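Local coordinates for protein Epf (Streptococcus pyogenes, PDB 4ES8) that acts as a cell-surface adhesin, attaching to cells through an N-terminal domain that contains a carbohydrate-binding module, at residues Ala87-Lys90 and Thr91-Ala95. Residues are numbered along the deposited sequence; the frame is centred on the assembly and turned at random.
With ACT (acetate ion), chain E.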
ATOM      1  N   ALA A  87     -11.874   6.103  19.364  1.00  6.82           N
ATOM      2  CA  ALA A  87     -11.882   7.429  19.981  1.00  6.44           C
ATOM      3  C   ALA A  87     -13.187   7.652  20.706  1.00 10.09           C
ATOM      4  O   ALA A  87     -14.236   7.142  20.275  1.00  8.35           O
ATOM      5  CB  ALA A  87     -11.696   8.513  18.926  1.00  7.54           C
ATOM      6  N   ARG A  88     -13.121   8.423  21.792  1.00  6.47           N
ATOM      7  CA  ARG A  88     -14.275   8.813  22.597  1.00  6.56           C
ATOM      8  C   ARG A  88     -14.228  10.310  22.748  1.00 10.94           C
ATOM      9  O   ARG A  88     -13.188  10.847  23.156  1.00 10.08           O
ATOM     10  CB  ARG A  88     -14.266   8.127  23.971  1.00  9.34           C
ATOM     11  CG  ARG A  88     -15.258   8.753  24.961  1.00 10.36           C
ATOM     12  CD  ARG A  88     -15.415   7.918  26.221  1.00  9.64           C
ATOM     13  NE  ARG A  88     -16.067   6.655  25.920  1.00 10.12           N
ATOM     14  CZ  ARG A  88     -16.137   5.636  26.767  1.00 15.03           C
ATOM     15  NH1 ARG A  88     -15.668   5.760  28.009  1.00 13.75           N
ATOM     16  NH2 ARG A  88     -16.713   4.503  26.401  1.00 11.24           N
ATOM     17  N   TYR A  89     -15.314  10.989  22.392  1.00  7.27           N
ATOM     18  CA  TYR A  89     -15.440  12.452  22.564  1.00  6.17           C
ATOM     19  C   TYR A  89     -16.285  12.726  23.815  1.00 11.41           C
ATOM     20  O   TYR A  89     -17.385  12.169  23.960  1.00  9.26           O
ATOM     21  CB  TYR A  89     -16.076  13.107  21.336  1.00  7.04           C
ATOM     22  CG  TYR A  89     -15.259  12.939  20.083  1.00  7.01           C
ATOM     23  CD1 TYR A  89     -15.379  11.794  19.294  1.00  8.65           C
ATOM     24  CD2 TYR A  89     -14.325  13.902  19.702  1.00  7.58           C
ATOM     25  CE1 TYR A  89     -14.607  11.621  18.145  1.00  7.66           C
ATOM     26  CE2 TYR A  89     -13.561  13.746  18.551  1.00  8.44           C
ATOM     27  CZ  TYR A  89     -13.707  12.606  17.774  1.00  9.83           C
ATOM     28  OH  TYR A  89     -12.953  12.454  16.639  1.00  8.43           O
ATOM     29  N   LYS A  90     -15.749  13.518  24.746  1.00  9.79           N
ATOM     30  CA  LYS A  90     -16.439  13.832  25.997  1.00  8.96           C
ATOM     31  C   LYS A  90     -17.246  15.105  25.870  1.00 11.30           C
ATOM     32  O   LYS A  90     -16.995  15.917  24.989  1.00 10.63           O
ATOM     33  CB  LYS A  90     -15.416  13.979  27.158  1.00 10.40           C
ATOM     34  CG  LYS A  90     -14.455  12.790  27.313  1.00 12.72           C
ATOM     35  CD  LYS A  90     -15.133  11.537  27.852  1.00 13.29           C
ATOM     36  CE  LYS A  90     -15.524  11.678  29.316  1.00 13.73           C
ATOM     37  NZ  LYS A  90     -16.176  10.431  29.839  1.00 15.14           N
ATOM     38  N   THR A  91     -18.170  15.343  26.824  1.00  8.34           N
ATOM     39  CA  THR A  91     -18.985  16.551  26.806  1.00  7.33           C
ATOM     40  C   THR A  91     -18.132  17.829  26.947  1.00 13.45           C
ATOM     41  O   THR A  91     -18.599  18.892  26.551  1.00 15.98           O
ATOM     42  CB  THR A  91     -20.062  16.525  27.918  1.00 12.59           C
ATOM     43  OG1 THR A  91     -19.417  16.473  29.181  1.00 12.61           O
ATOM     44  CG2 THR A  91     -21.018  15.360  27.789  1.00 12.78           C
ATOM     45  N   SER A  92     -16.922  17.731  27.537  1.00 11.87           N
ATOM     46  CA  SER A  92     -16.066  18.916  27.713  1.00 12.40           C
ATOM     47  C   SER A  92     -15.352  19.317  26.405  1.00 15.35           C
ATOM     48  O   SER A  92     -14.723  20.379  26.360  1.00 15.03           O
ATOM     49  CB  SER A  92     -15.053  18.671  28.820  1.00 14.08           C
ATOM     50  OG  SER A  92     -14.250  17.546  28.529  1.00 15.55           O
ATOM     51  N   THR A  93     -15.444  18.478  25.338  1.00 10.24           N
ATOM     52  CA  THR A  93     -14.845  18.781  24.031  1.00  9.32           C
ATOM     53  C   THR A  93     -15.318  20.132  23.525  1.00 14.47           C
ATOM     54  O   THR A  93     -16.513  20.421  23.602  1.00 13.52           O
ATOM     55  CB  THR A  93     -15.286  17.698  23.001  1.00 11.23           C
ATOM     56  OG1 THR A  93     -14.775  16.423  23.385  1.00 13.33           O
ATOM     57  CG2 THR A  93     -14.808  17.992  21.576  1.00 14.58           C
ATOM     58  N   THR A  94     -14.398  20.947  22.976  1.00 10.07           N
ATOM     59  CA  THR A  94     -14.762  22.186  22.309  1.00 10.39           C
ATOM     60  C   THR A  94     -14.911  21.862  20.844  1.00 14.67           C
ATOM     61  O   THR A  94     -13.923  21.523  20.190  1.00 15.27           O
ATOM     62  CB  THR A  94     -13.727  23.296  22.553  1.00 17.63           C
ATOM     63  OG1 THR A  94     -13.633  23.546  23.957  1.00 17.63           O
ATOM     64  CG2 THR A  94     -14.071  24.603  21.788  1.00 17.62           C
ATOM     65  N   ALA A  95     -16.121  21.973  20.323  1.00 12.42           N
ATOM     66  CA  ALA A  95     -16.376  21.618  18.944  1.00 11.63           C
ATOM     67  C   ALA A  95     -16.299  22.820  18.010  1.00 14.49           C
ATOM     68  O   ALA A  95     -16.583  23.940  18.456  1.00 16.65           O
ATOM     69  CB  ALA A  95     -17.743  20.949  18.834  1.00 13.07           C
TER
HETATM   70  C   ACT E 503     -13.791   7.781  30.513  1.00 26.59           C
HETATM   71  O   ACT E 503     -13.523   8.541  31.469  1.00 27.59           O
HETATM   72  OXT ACT E 503     -14.746   8.031  29.739  1.00 23.21           O
HETATM   73  CH3 ACT E 503     -13.014   6.477  30.416  1.00 26.30           C
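With OG1 of Thr93 beside its own backbone N and anti to the carbonyl carbon (chi1 -64°), the hydroxyl swings back onto the carbonyl oxygen of Lys90, three residues earlier. The bond from Thr93 OG1 to Lys90 O measures 2.8 Å and arrives in the carbonyl plane, on a lone pair, at a C=O...O angle of 134°. The same oxygen takes the backbone N-H of Thr93, with N to O 3.0 Å and 161° at the hydrogen; this donor stands above the carbonyl plane, so one oxygen accepts two bonds from different directions. The i to i+3 backbone bond closes a type I beta turn, with Thr91 and Ser92 at its corners, where strand 84-89 ends and the chain starts back toward strand 97-105 of the other sheet. Thr93 OG1 also lies at the edge of the Tyr89 ring, near its plane, and 4.1 Å from Tyr89 CB; Val194 and Pro198 touch both side chains, while the phenol oxygen of Tyr89 bonds to Ser192 and to the backbone N of Val99. The Lys90 side chain leads away from the turn, and two successive bends fold its amine toward Arg88. One acetate oxygen, OXT, accepts from Lys90 NZ at 2.8 Å and from Arg88 NH1 at 3.0 Å, the latter at the guanidinium edge. Asp201 pairs with Lys90, Asp203 with Arg88, and Tyr77 and Trp67 make cation-pi contacts with the lysine and arginine respectively. The acetate, probably from the crystallisation liquor, suggests that the two cations can share a small anion besides their aspartates, whereas the doubly accepting carbonyl pins buried Thr93 to the residue just after the strand, while the corners of the turn stay exposed.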